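Local structure of putative MCP-type signal transduction protein (Campylobacter jejuni subsp. jejuni serotype O:2, 4WY9) at residues S101-M106 and E127-Q132; Q135-K140 and V180-M185; E33-N38 and V148-P153; L131-D136 and N167-I172; G43-M48 and T63-N68. The protein is the chemoreceptor Tlp1, whose periplasmic tandem-PAS region probably senses chemical cues, perhaps through an indirect mode of ligand recognition, to direct chemotaxis. All coordinates share one frame; numbering follows the deposited sequence. Where two conformers were deposited one is given.

Contact 1: residues S101-M106 and E127-Q132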
# COMPACT_ATOMS: atom_id res chain seq x y z
N SER A 101 -15.81 -17.08 10.13
CA SER A 101 -17.24 -16.80 10.11
C SER A 101 -17.90 -17.33 8.84
O SER A 101 -19.05 -16.98 8.54
CB SER A 101 -17.52 -15.31 10.26
OG SER A 101 -17.09 -14.58 9.14
N GLY A 102 -17.20 -18.18 8.10
CA GLY A 102 -17.79 -18.84 6.94
C GLY A 102 -17.87 -17.99 5.70
O GLY A 102 -18.56 -18.33 4.73
N LYS A 103 -17.14 -16.88 5.68
CA LYS A 103 -17.04 -16.11 4.46
C LYS A 103 -16.09 -16.78 3.48
O LYS A 103 -15.19 -17.51 3.87
CB LYS A 103 -16.57 -14.68 4.75
CG LYS A 103 -17.65 -13.90 5.49
CD LYS A 103 -17.32 -12.48 5.67
CE LYS A 103 -18.56 -11.78 6.24
NZ LYS A 103 -18.78 -12.18 7.62
N PHE A 104 -16.31 -16.51 2.20
CA PHE A 104 -15.53 -17.13 1.14
C PHE A 104 -14.44 -16.18 0.66
O PHE A 104 -14.71 -15.16 0.04
CB PHE A 104 -16.40 -17.55 -0.03
CG PHE A 104 -15.62 -18.26 -1.10
CD1 PHE A 104 -15.34 -19.62 -0.99
CD2 PHE A 104 -15.12 -17.57 -2.20
CE1 PHE A 104 -14.60 -20.27 -1.93
CE2 PHE A 104 -14.39 -18.23 -3.16
CZ PHE A 104 -14.13 -19.57 -3.03
N VAL A 105 -13.18 -16.53 0.96
CA VAL A 105 -12.03 -15.74 0.58
C VAL A 105 -10.94 -16.68 0.05
O VAL A 105 -10.50 -17.58 0.77
CB VAL A 105 -11.48 -14.88 1.75
CG1 VAL A 105 -10.22 -14.15 1.29
CG2 VAL A 105 -12.52 -13.92 2.29
N MET A 106 -10.55 -16.49 -1.20
CA MET A 106 -9.41 -17.17 -1.77
C MET A 106 -8.20 -16.29 -1.56
O MET A 106 -8.10 -15.24 -2.21
CB MET A 106 -9.61 -17.45 -3.24
CG MET A 106 -10.89 -18.25 -3.53
SD MET A 106 -11.36 -18.32 -5.28
CE MET A 106 -10.24 -19.53 -5.87
N GLU A 127 -9.89 -11.09 8.54
CA GLU A 127 -9.12 -9.85 8.43
C GLU A 127 -9.26 -9.28 7.02
O GLU A 127 -9.29 -8.07 6.82
CB GLU A 127 -7.67 -10.09 8.76
CG GLU A 127 -6.80 -8.88 8.77
CD GLU A 127 -5.51 -9.08 9.56
OE1 GLU A 127 -4.52 -9.36 8.95
OE2 GLU A 127 -5.57 -9.06 10.79
N ILE A 128 -9.38 -10.16 6.01
CA ILE A 128 -9.53 -9.72 4.64
C ILE A 128 -10.93 -9.11 4.41
O ILE A 128 -11.07 -8.02 3.86
CB ILE A 128 -9.28 -10.86 3.65
CG1 ILE A 128 -7.85 -11.39 3.76
CG2 ILE A 128 -9.57 -10.39 2.21
CD1 ILE A 128 -6.79 -10.36 3.48
N ALA A 129 -11.95 -9.83 4.84
CA ALA A 129 -13.31 -9.39 4.63
C ALA A 129 -13.62 -8.09 5.33
O ALA A 129 -14.45 -7.31 4.89
CB ALA A 129 -14.30 -10.47 5.03
N ASN A 130 -12.93 -7.84 6.45
CA ASN A 130 -13.17 -6.66 7.25
C ASN A 130 -12.26 -5.47 6.95
O ASN A 130 -12.35 -4.43 7.60
CB ASN A 130 -13.08 -7.04 8.74
CG ASN A 130 -14.22 -7.94 9.21
OD1 ASN A 130 -15.33 -7.89 8.66
ND2 ASN A 130 -13.96 -8.81 10.15
N LEU A 131 -11.43 -5.59 5.91
CA LEU A 131 -10.60 -4.46 5.49
C LEU A 131 -11.47 -3.26 5.16
O LEU A 131 -12.55 -3.40 4.58
CB LEU A 131 -9.78 -4.82 4.28
CG LEU A 131 -8.61 -5.78 4.43
CD1 LEU A 131 -8.09 -6.16 3.05
CD2 LEU A 131 -7.51 -5.18 5.27
N GLN A 132 -10.98 -2.07 5.50
CA GLN A 132 -11.70 -0.85 5.15
C GLN A 132 -11.99 -0.73 3.64
O GLN A 132 -13.07 -0.34 3.25
CB GLN A 132 -10.99 0.39 5.65
CG GLN A 132 -11.80 1.65 5.57
CD GLN A 132 -13.03 1.60 6.49
OE1 GLN A 132 -12.90 1.31 7.66
NE2 GLN A 132 -14.18 1.84 5.95

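Contact 2: residues Q135-K140 and V180-M185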
# COMPACT_ATOMS: atom_id res chain seq x y z
N GLN A 135 -14.92 -2.98 2.86
CA GLN A 135 -16.16 -2.44 3.35
C GLN A 135 -16.62 -1.24 2.54
O GLN A 135 -17.82 -1.08 2.26
CB GLN A 135 -16.07 -2.15 4.81
CG GLN A 135 -15.93 -3.46 5.62
CD GLN A 135 -17.11 -4.50 5.33
OE1 GLN A 135 -18.32 -4.16 5.39
NE2 GLN A 135 -16.76 -5.75 5.00
N ASP A 136 -15.69 -0.39 2.16
CA ASP A 136 -16.02 0.76 1.32
C ASP A 136 -16.57 0.32 -0.04
O ASP A 136 -17.50 0.93 -0.55
CB ASP A 136 -14.82 1.65 1.13
CG ASP A 136 -14.44 2.42 2.37
OD1 ASP A 136 -15.26 2.48 3.32
OD2 ASP A 136 -13.32 2.96 2.39
N ILE A 137 -15.97 -0.69 -0.64
CA ILE A 137 -16.46 -1.20 -1.92
C ILE A 137 -17.89 -1.72 -1.76
O ILE A 137 -18.77 -1.38 -2.57
CB ILE A 137 -15.53 -2.29 -2.47
CG1 ILE A 137 -14.24 -1.67 -2.98
CG2 ILE A 137 -16.20 -3.06 -3.61
CD1 ILE A 137 -13.13 -2.61 -3.30
N LEU A 138 -18.13 -2.56 -0.76
CA LEU A 138 -19.46 -3.15 -0.59
C LEU A 138 -20.50 -2.06 -0.42
O LEU A 138 -21.63 -2.19 -0.93
CB LEU A 138 -19.49 -4.09 0.61
CG LEU A 138 -18.60 -5.32 0.52
CD1 LEU A 138 -18.83 -6.27 1.63
CD2 LEU A 138 -18.66 -6.04 -0.79
N LYS A 139 -20.15 -0.99 0.29
CA LYS A 139 -21.10 0.09 0.57
C LYS A 139 -21.29 1.05 -0.60
O LYS A 139 -22.40 1.55 -0.80
CB LYS A 139 -20.64 0.85 1.84
CG LYS A 139 -21.47 2.08 2.21
CD LYS A 139 -22.77 1.65 2.83
CE LYS A 139 -23.71 2.83 3.08
NZ LYS A 139 -24.12 3.47 1.79
N LYS A 140 -20.21 1.37 -1.34
CA LYS A 140 -20.21 2.50 -2.25
C LYS A 140 -20.00 2.19 -3.72
O LYS A 140 -20.33 3.01 -4.58
CB LYS A 140 -19.12 3.51 -1.83
CG LYS A 140 -19.17 3.91 -0.38
CD LYS A 140 -18.26 5.03 -0.07
CE LYS A 140 -16.83 4.77 -0.33
NZ LYS A 140 -16.02 5.92 0.20
N VAL A 180 -20.52 -8.40 -6.47
CA VAL A 180 -20.58 -9.78 -6.03
C VAL A 180 -19.31 -10.19 -5.34
O VAL A 180 -19.22 -11.27 -4.77
CB VAL A 180 -20.87 -10.76 -7.21
CG1 VAL A 180 -22.27 -10.53 -7.78
CG2 VAL A 180 -19.81 -10.73 -8.27
N GLY A 181 -18.29 -9.32 -5.31
CA GLY A 181 -17.06 -9.66 -4.67
C GLY A 181 -16.02 -8.58 -4.80
O GLY A 181 -16.28 -7.51 -5.38
N VAL A 182 -14.83 -8.85 -4.30
CA VAL A 182 -13.72 -7.91 -4.29
C VAL A 182 -12.45 -8.66 -4.62
O VAL A 182 -12.18 -9.70 -3.99
CB VAL A 182 -13.56 -7.21 -2.93
CG1 VAL A 182 -12.33 -6.28 -2.96
CG2 VAL A 182 -14.81 -6.44 -2.54
N ILE A 183 -11.69 -8.18 -5.59
CA ILE A 183 -10.36 -8.72 -5.86
C ILE A 183 -9.34 -7.68 -5.40
O ILE A 183 -9.43 -6.50 -5.78
CB ILE A 183 -10.18 -9.11 -7.35
CG1 ILE A 183 -8.83 -9.75 -7.62
CG2 ILE A 183 -10.42 -7.91 -8.28
CD1 ILE A 183 -8.68 -11.14 -7.12
N GLY A 184 -8.41 -8.07 -4.55
CA GLY A 184 -7.46 -7.13 -4.02
C GLY A 184 -6.09 -7.70 -3.81
O GLY A 184 -5.85 -8.91 -3.96
N MET A 185 -5.18 -6.81 -3.43
CA MET A 185 -3.80 -7.13 -3.20
C MET A 185 -3.28 -6.43 -1.95
O MET A 185 -3.74 -5.31 -1.64
CB MET A 185 -2.92 -6.71 -4.37
CG MET A 185 -3.35 -7.26 -5.70
SD MET A 185 -2.59 -6.24 -6.96
CE MET A 185 -3.03 -7.03 -8.43

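Contact 3: residues E33-N38 and V148-P153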
# COMPACT_ATOMS: atom_id res chain seq x y z
N GLU A 33 2.26 -0.70 -10.99
CA GLU A 33 2.33 -2.08 -11.45
C GLU A 33 1.29 -2.92 -10.76
O GLU A 33 0.59 -3.71 -11.42
CB GLU A 33 3.73 -2.65 -11.25
CG GLU A 33 4.75 -2.07 -12.18
CD GLU A 33 6.13 -2.67 -11.98
OE1 GLU A 33 6.21 -3.83 -11.56
OE2 GLU A 33 7.13 -1.99 -12.27
N MET A 34 1.16 -2.79 -9.44
CA MET A 34 0.16 -3.57 -8.72
C MET A 34 -1.22 -3.25 -9.19
O MET A 34 -2.03 -4.17 -9.45
CB MET A 34 0.25 -3.27 -7.25
CG MET A 34 1.48 -3.77 -6.60
SD MET A 34 1.45 -3.37 -4.86
CE MET A 34 -0.07 -4.16 -4.38
N ILE A 35 -1.52 -1.97 -9.36
CA ILE A 35 -2.84 -1.54 -9.77
C ILE A 35 -3.19 -2.04 -11.17
O ILE A 35 -4.32 -2.46 -11.43
CB ILE A 35 -2.96 -0.02 -9.67
CG1 ILE A 35 -2.96 0.38 -8.20
CG2 ILE A 35 -4.19 0.49 -10.35
CD1 ILE A 35 -2.64 1.81 -7.95
N ALA A 36 -2.22 -2.02 -12.08
CA ALA A 36 -2.48 -2.51 -13.42
C ALA A 36 -2.84 -3.99 -13.40
O ALA A 36 -3.72 -4.44 -14.15
CB ALA A 36 -1.30 -2.25 -14.33
N LEU A 37 -2.17 -4.77 -12.55
CA LEU A 37 -2.50 -6.19 -12.46
C LEU A 37 -3.91 -6.34 -11.88
O LEU A 37 -4.70 -7.16 -12.31
CB LEU A 37 -1.47 -6.97 -11.65
CG LEU A 37 -0.08 -7.11 -12.23
CD1 LEU A 37 0.71 -8.05 -11.36
CD2 LEU A 37 -0.16 -7.62 -13.64
N ASN A 38 -4.21 -5.59 -10.82
CA ASN A 38 -5.52 -5.72 -10.18
C ASN A 38 -6.61 -5.39 -11.16
O ASN A 38 -7.66 -6.03 -11.18
CB ASN A 38 -5.58 -4.81 -8.97
CG ASN A 38 -6.53 -5.25 -7.88
OD1 ASN A 38 -7.16 -6.25 -7.95
ND2 ASN A 38 -6.61 -4.43 -6.90
N VAL A 148 -10.33 2.49 -8.16
CA VAL A 148 -9.51 1.59 -7.39
C VAL A 148 -9.53 2.07 -5.96
O VAL A 148 -9.38 3.28 -5.72
CB VAL A 148 -8.06 1.53 -7.92
CG1 VAL A 148 -7.24 0.56 -7.12
CG2 VAL A 148 -8.05 1.19 -9.41
N TYR A 149 -9.71 1.16 -5.00
CA TYR A 149 -9.82 1.52 -3.59
C TYR A 149 -8.49 1.22 -2.91
O TYR A 149 -8.01 0.09 -2.94
CB TYR A 149 -10.97 0.76 -2.96
CG TYR A 149 -12.30 1.15 -3.53
CD1 TYR A 149 -12.68 0.75 -4.83
CD2 TYR A 149 -13.20 1.94 -2.83
CE1 TYR A 149 -13.88 1.10 -5.36
CE2 TYR A 149 -14.42 2.29 -3.38
CZ TYR A 149 -14.76 1.89 -4.66
OH TYR A 149 -15.98 2.24 -5.20
N ILE A 150 -7.90 2.25 -2.31
CA ILE A 150 -6.58 2.12 -1.71
C ILE A 150 -6.62 2.55 -0.26
O ILE A 150 -7.15 3.63 0.06
CB ILE A 150 -5.54 2.94 -2.48
CG1 ILE A 150 -5.48 2.42 -3.93
CG2 ILE A 150 -4.15 2.84 -1.84
CD1 ILE A 150 -4.48 3.08 -4.79
N GLY A 151 -6.13 1.71 0.63
CA GLY A 151 -6.19 1.97 2.04
C GLY A 151 -5.10 2.84 2.59
O GLY A 151 -4.26 3.35 1.85
N ARG A 152 -5.12 3.04 3.91
CA ARG A 152 -4.03 3.67 4.64
C ARG A 152 -3.11 2.55 5.15
O ARG A 152 -3.49 1.36 5.13
CB ARG A 152 -4.56 4.56 5.75
CG ARG A 152 -5.51 3.86 6.72
CD ARG A 152 -5.41 4.45 8.12
NE ARG A 152 -4.10 4.10 8.68
CZ ARG A 152 -3.71 4.42 9.90
NH1 ARG A 152 -4.51 5.15 10.67
NH2 ARG A 152 -2.47 4.08 10.27
N PRO A 153 -1.92 2.89 5.66
CA PRO A 153 -1.08 1.86 6.24
C PRO A 153 -1.73 1.24 7.47
O PRO A 153 -2.23 1.96 8.33
CB PRO A 153 0.22 2.61 6.60
CG PRO A 153 0.21 3.76 5.67
CD PRO A 153 -1.21 4.18 5.61

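Contact 4: residues L131-D136 and N167-I172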
# COMPACT_ATOMS: atom_id res chain seq x y z
N LEU A 131 -11.43 -5.59 5.91
CA LEU A 131 -10.60 -4.46 5.49
C LEU A 131 -11.47 -3.26 5.16
O LEU A 131 -12.55 -3.40 4.58
CB LEU A 131 -9.78 -4.82 4.28
CG LEU A 131 -8.61 -5.78 4.43
CD1 LEU A 131 -8.09 -6.16 3.05
CD2 LEU A 131 -7.51 -5.18 5.27
N GLN A 132 -10.98 -2.07 5.50
CA GLN A 132 -11.70 -0.85 5.15
C GLN A 132 -11.99 -0.73 3.64
O GLN A 132 -13.07 -0.34 3.25
CB GLN A 132 -10.99 0.39 5.65
CG GLN A 132 -11.80 1.65 5.57
CD GLN A 132 -13.03 1.60 6.49
OE1 GLN A 132 -12.90 1.31 7.66
NE2 GLN A 132 -14.18 1.84 5.95
N VAL A 133 -11.02 -1.08 2.80
CA VAL A 133 -11.26 -0.97 1.35
C VAL A 133 -12.39 -1.90 0.92
O VAL A 133 -13.17 -1.55 0.04
CB VAL A 133 -9.98 -1.21 0.48
CG1 VAL A 133 -8.99 -0.07 0.60
CG2 VAL A 133 -9.31 -2.55 0.74
N VAL A 134 -12.46 -3.09 1.53
CA VAL A 134 -13.50 -4.04 1.20
C VAL A 134 -14.86 -3.50 1.64
O VAL A 134 -15.84 -3.56 0.89
CB VAL A 134 -13.25 -5.42 1.82
CG1 VAL A 134 -14.45 -6.31 1.70
CG2 VAL A 134 -12.00 -6.05 1.21
N GLN A 135 -14.92 -2.98 2.86
CA GLN A 135 -16.16 -2.44 3.35
C GLN A 135 -16.62 -1.24 2.54
O GLN A 135 -17.82 -1.08 2.26
CB GLN A 135 -16.07 -2.15 4.81
CG GLN A 135 -15.93 -3.46 5.62
CD GLN A 135 -17.11 -4.50 5.33
OE1 GLN A 135 -18.32 -4.16 5.39
NE2 GLN A 135 -16.76 -5.75 5.00
N ASP A 136 -15.69 -0.39 2.16
CA ASP A 136 -16.02 0.76 1.32
C ASP A 136 -16.57 0.32 -0.04
O ASP A 136 -17.50 0.93 -0.55
CB ASP A 136 -14.82 1.65 1.13
CG ASP A 136 -14.44 2.42 2.37
OD1 ASP A 136 -15.26 2.48 3.32
OD2 ASP A 136 -13.32 2.96 2.39
N ASN A 167 -3.49 -1.92 1.29
CA ASN A 167 -4.33 -2.72 0.44
C ASN A 167 -4.86 -1.95 -0.75
O ASN A 167 -5.18 -0.77 -0.64
CB ASN A 167 -5.47 -3.32 1.23
CG ASN A 167 -5.00 -4.38 2.18
OD1 ASN A 167 -4.91 -5.55 1.81
ND2 ASN A 167 -4.64 -3.97 3.38
N VAL A 168 -4.99 -2.66 -1.87
CA VAL A 168 -5.48 -2.13 -3.12
C VAL A 168 -6.57 -3.09 -3.56
O VAL A 168 -6.31 -4.29 -3.57
CB VAL A 168 -4.38 -2.04 -4.16
CG1 VAL A 168 -4.90 -1.56 -5.47
CG2 VAL A 168 -3.24 -1.07 -3.66
N ALA A 169 -7.75 -2.60 -3.89
CA ALA A 169 -8.87 -3.49 -4.19
C ALA A 169 -9.86 -2.91 -5.16
O ALA A 169 -10.02 -1.68 -5.26
CB ALA A 169 -9.58 -3.89 -2.89
N ILE A 170 -10.54 -3.79 -5.90
CA ILE A 170 -11.50 -3.40 -6.93
C ILE A 170 -12.72 -4.33 -6.85
O ILE A 170 -12.56 -5.55 -6.66
CB ILE A 170 -10.87 -3.48 -8.34
CG1 ILE A 170 -9.61 -2.62 -8.42
CG2 ILE A 170 -11.83 -3.10 -9.43
CD1 ILE A 170 -8.89 -2.72 -9.74
N PRO A 171 -13.94 -3.78 -6.99
CA PRO A 171 -15.16 -4.62 -7.04
C PRO A 171 -15.23 -5.49 -8.27
O PRO A 171 -14.68 -5.14 -9.31
CB PRO A 171 -16.29 -3.60 -7.07
CG PRO A 171 -15.67 -2.38 -7.66
CD PRO A 171 -14.27 -2.36 -7.09
N ILE A 172 -15.91 -6.63 -8.11
CA ILE A 172 -16.37 -7.53 -9.17
C ILE A 172 -17.87 -7.39 -9.28
O ILE A 172 -18.55 -7.28 -8.25
CB ILE A 172 -15.97 -9.00 -8.86
CG1 ILE A 172 -14.47 -9.10 -8.58
CG2 ILE A 172 -16.37 -9.91 -10.02
CD1 ILE A 172 -13.61 -8.61 -9.72

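Contact 5: residues G43-M48 and T63-N68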
# COMPACT_ATOMS: atom_id res chain seq x y z
N GLY A 43 -11.16 -6.94 -14.45
CA GLY A 43 -11.84 -6.93 -15.72
C GLY A 43 -12.24 -8.32 -16.17
O GLY A 43 -13.38 -8.57 -16.60
N THR A 44 -11.31 -9.24 -16.06
CA THR A 44 -11.55 -10.62 -16.48
C THR A 44 -12.61 -11.27 -15.60
O THR A 44 -13.50 -11.98 -16.12
CB THR A 44 -10.23 -11.43 -16.46
OG1 THR A 44 -9.30 -10.81 -17.38
CG2 THR A 44 -10.45 -12.84 -16.85
N LEU A 45 -12.56 -11.05 -14.30
CA LEU A 45 -13.56 -11.65 -13.41
C LEU A 45 -14.94 -11.04 -13.60
O LEU A 45 -15.92 -11.75 -13.62
CB LEU A 45 -13.09 -11.53 -11.95
CG LEU A 45 -11.92 -12.41 -11.55
CD1 LEU A 45 -11.44 -12.13 -10.15
CD2 LEU A 45 -12.26 -13.90 -11.73
N THR A 46 -15.03 -9.73 -13.79
CA THR A 46 -16.34 -9.12 -14.03
C THR A 46 -16.91 -9.64 -15.35
O THR A 46 -18.11 -9.92 -15.45
CB THR A 46 -16.28 -7.61 -13.97
OG1 THR A 46 -16.17 -7.25 -12.59
CG2 THR A 46 -17.50 -6.94 -14.57
N GLU A 47 -16.10 -9.79 -16.39
CA GLU A 47 -16.60 -10.35 -17.64
C GLU A 47 -17.15 -11.76 -17.38
O GLU A 47 -18.20 -12.12 -17.87
CB GLU A 47 -15.50 -10.38 -18.69
CG GLU A 47 -15.94 -10.96 -20.04
CD GLU A 47 -17.20 -10.29 -20.63
OE1 GLU A 47 -17.41 -9.06 -20.45
OE2 GLU A 47 -18.01 -11.02 -21.30
N MET A 48 -16.45 -12.55 -16.56
CA MET A 48 -16.93 -13.88 -16.21
C MET A 48 -18.25 -13.82 -15.48
O MET A 48 -19.19 -14.56 -15.79
CB MET A 48 -15.89 -14.63 -15.39
CG MET A 48 -16.42 -15.94 -14.81
SD MET A 48 -15.27 -16.70 -13.66
CE MET A 48 -14.06 -17.31 -14.78
N THR A 63 -9.72 -19.88 -10.21
CA THR A 63 -8.41 -20.11 -9.66
C THR A 63 -7.31 -19.82 -10.66
O THR A 63 -6.30 -19.22 -10.33
CB THR A 63 -8.25 -21.57 -9.17
OG1 THR A 63 -9.21 -21.83 -8.15
CG2 THR A 63 -6.86 -21.81 -8.65
N ASN A 64 -7.49 -20.27 -11.89
CA ASN A 64 -6.47 -20.12 -12.91
C ASN A 64 -6.27 -18.68 -13.27
O ASN A 64 -5.14 -18.26 -13.51
CB ASN A 64 -6.83 -20.93 -14.14
CG ASN A 64 -6.79 -22.40 -13.88
OD1 ASN A 64 -6.19 -22.88 -12.91
ND2 ASN A 64 -7.44 -23.14 -14.74
N ILE A 65 -7.35 -17.89 -13.28
CA ILE A 65 -7.22 -16.45 -13.54
C ILE A 65 -6.38 -15.78 -12.46
O ILE A 65 -5.51 -14.95 -12.75
CB ILE A 65 -8.61 -15.79 -13.65
CG1 ILE A 65 -9.30 -16.26 -14.93
CG2 ILE A 65 -8.54 -14.29 -13.55
CD1 ILE A 65 -10.77 -15.94 -14.95
N ILE A 66 -6.61 -16.14 -11.20
CA ILE A 66 -5.82 -15.58 -10.12
C ILE A 66 -4.37 -16.00 -10.19
O ILE A 66 -3.45 -15.14 -10.15
CB ILE A 66 -6.39 -15.99 -8.73
CG1 ILE A 66 -7.82 -15.48 -8.56
CG2 ILE A 66 -5.52 -15.47 -7.60
CD1 ILE A 66 -8.53 -16.08 -7.34
N THR A 67 -4.11 -17.29 -10.31
CA THR A 67 -2.74 -17.75 -10.24
C THR A 67 -1.93 -17.34 -11.46
O THR A 67 -0.75 -17.05 -11.34
CB THR A 67 -2.63 -19.27 -10.00
OG1 THR A 67 -3.26 -19.97 -11.07
CG2 THR A 67 -3.33 -19.68 -8.74
N ASN A 68 -2.56 -17.28 -12.64
CA ASN A 68 -1.90 -16.82 -13.83
C ASN A 68 -1.53 -15.33 -13.72
O ASN A 68 -0.50 -14.91 -14.26
CB ASN A 68 -2.74 -17.10 -15.08
CG ASN A 68 -2.77 -18.58 -15.46
OD1 ASN A 68 -1.88 -19.35 -15.13
ND2 ASN A 68 -3.83 -18.98 -16.19

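Contact 1: residues S101-M106 and E127-Q132
Val105 holds CG1 opposite its backbone N (chi1 176°), and Ile128, with CG1 beside its backbone N (chi1 -62°), leaves CG2 anti to that N, which brings Val105 CG1 and Ile128 CG2 together across the contact. Val105 CG1 lies 3.9 Å from Ile128 CG2, the two side chains crossing at a slant. Two residues before Val105, Lys103 meets Ala129, the residue after Ile128: CD of Lys103 touches CB of Ala129 at 3.7 Å. The segments belong to the first PDC sensor domain, a PAS-like module. Strand 104-110 is part of its antiparallel sheet, and the short helix 126-129 lies against one face of that strand with no hydrogen bond between the two segments. The lysine chain stays extended as far as CE and turns at chi4 (71°), which carries NZ back to Ser101 OG for a weak hydrogen bond of 3.3 Å. Ser101 OG is also weakly bonded to Asp126. Ile128 reaches on to Tyr80 and Met156, whereas Val105 also packs on Thr99 and Ala124. Met106, the next residue of the strand, packs its side chain on helix 59-70.

Contact 2: residues Q135-K140 and V180-M185
A helix laid on the face of an antiparallel sheet, as in PAS-like PDC sensor domains, makes this contact: helix 132-140 rests on strand 179-188 through apolar side chains. Ile137 and Val182 meet tip to tip and are matched methyl for methyl. Ile137 CD1 sits 3.8 Å from Val182 CG1, and Ile137 CG2 is likewise 3.8 Å from Val182 CG2. The valine can offer both branches because, at a chi1 of 177°, CG1 sits beside the carbonyl carbon and CG2 beside the backbone N, so that both methyls point at the isoleucine, one to each of its methyls. Leu138 adds a looser touch at the partly exposed margin, where its CD2 approaches Val182 CG2 at 4.2 Å, so this one methyl serves two helix residues. Just before Val182 the strand is irregular: Val180 and Gly181 both face Ile172 in a classic beta bulge. Ile137 also reaches Ala169 and Pro171 of the adjacent strand 163-173, and Leu138 touches Tyr82 of strand 78-83, so the helix spans three strands, with 179-188 between the other two. On the opposite face of the sheet, Ile183 packs on Ser42 and Met185 on Leu37 and Asn38, all of the long helix 8-51.

Contact 3: residues E33-N38 and V148-P153
Helix 33-38 passes beside the beginning of segment 148-153 and comes nearest at Ile35 and Val148, whose CA atoms are 7.7 Å apart. Ile35 carries the helix side of the contact with two separate methyls. With CG1 beside the backbone N (chi1 -70°), its CG2 is anti to N and meets Val148 CG2 at 4.0 Å, the side chains slanting past one another. Its CD1, at the end of the other branch, touches Ile150 CD1 at 3.9 Å, and here the two isoleucines cross nearly at right angles. Further along, Arg152 grips the carbonyl of Pro153 side-on: NE and NH2 both donate to Pro153 O, each at 2.9 Å, in bent bonds. The guanidinium group is fixed further by a hydrogen bond from NH2 to Leu228 O and by a cation-pi interaction with Phe217. Ile35 and Val148 also pack on Val168, next to them in strand 163-173. Ile35 and Ile150 both touch Val274 of strand 264-274, so the long helix 8-51 and strand 149-150 of the seven-stranded sheet come together here with the five-stranded sheet, which probably belongs to the second PAS-like module.

Contact 4: residues L131-D136 and N167-I172
The carboxamide of Asn167 has one face covered by the two methyls of Leu131. Leu131 CD1 lies 3.5 Å from Asn167 OD1, and Leu131 CD2 lies 3.6 Å from Asn167 ND2, so each methyl sits near one end of the same flat group. The amide is turned broadside to the leucine by its second torsion (chi2 -88°), while the two side chains as a whole cross near a right angle. Its oxygen is held by hydroxyls from elsewhere in the sheet: OD1 accepts hydrogen bonds from Tyr80 OH and Thr186 OG1, which satisfy this buried polar atom and should hold the amide in its rotation. The contact lies where helix 132-140 begins, with Leu131 at the N-cap position, and the first turn is pressed on strand 163-173 of the antiparallel sheet of the PDC domain. The backbones are close, 6.5 Å between Val133 CA and Ala169 CA, and the small alanine faces the helix. Val133 CG2, in the crowded position between its backbone N and carbonyl carbon, drops between two residues of the strand, 3.9 Å from Asn167 CB and 3.9 Å from Ala169 CB. On another side of the helix, a turn-spanning hydrogen bond joins Gln132 NE2 to Asp136 OD1 at 2.9 Å with an N-H...O angle of 153°. The oxygen lies in the plane of the glutamine amide, but the nitrogen approaches from above the carboxylate plane, 43° out of it.

Contact 5: residues G43-M48 and T63-N68
The carbonyl oxygen of Met48 is bonded by Thr52 OG1 and more weakly by Ser51 OG, while the side chain of the same methionine reaches across to Ile65. That side chain runs out extended and bends at chi3 (-74°), which lays CE 3.6 Å from Ile65 CD1; the two side chains slide past each other in opposite directions. The isoleucine is the centre of the contact, and its terminal CD1 is met by three residues of the facing helix. Thr44 CG2 comes as close as the methionine methyl, 3.6 Å from Ile65 CD1, crossing at a slant. Leu45 CD2 is somewhat further from Ile65 CD1, at 4.1 Å, and also passes Ile65 CG2. In Thr44, OG1 lies beside the backbone N (chi1 -61°), which turns CG2 to the isoleucine, and the hydroxyl is bonded to Ser40 O of its own helix. Thr44 lies at the exposed margin, whereas Leu45 is buried and continues to Leu81 and Ile172 of the sheet. No hydrogen bond joins the two segments. Their axes approach to 10.8 Å and run at 171°, so the end of the long helix 8-51 and helix 59-70 form an antiparallel helical hairpin laid over the sheet, consistent with the long N-terminal helix of periplasmic tandem-PAS (double Cache) sensors.

From the N terminus, the long helix 8-51 opens contact 3 at 33-38 and then contact 5 at 43-48. Contact 5 closes first, at 63-68, pairing that helix with helix 59-70. Contact 1 opens and closes next, between 101-106 and 127-132, so contacts 5 and 1 both nest within the loop of contact 3. Contact 4 starts at Leu131, where contact 1 ends, and contact 2 follows on the same helix 132-140. Contact 3 closes at 148-153 before either of these, and therefore crosses both. Contact 4 closes at 167-172 and contact 2 at 180-185, on neighbouring strands. Contacts 1, 2 and 4 set short helices against the antiparallel sheet, and contact 3 brings the long helix to it at 148-150.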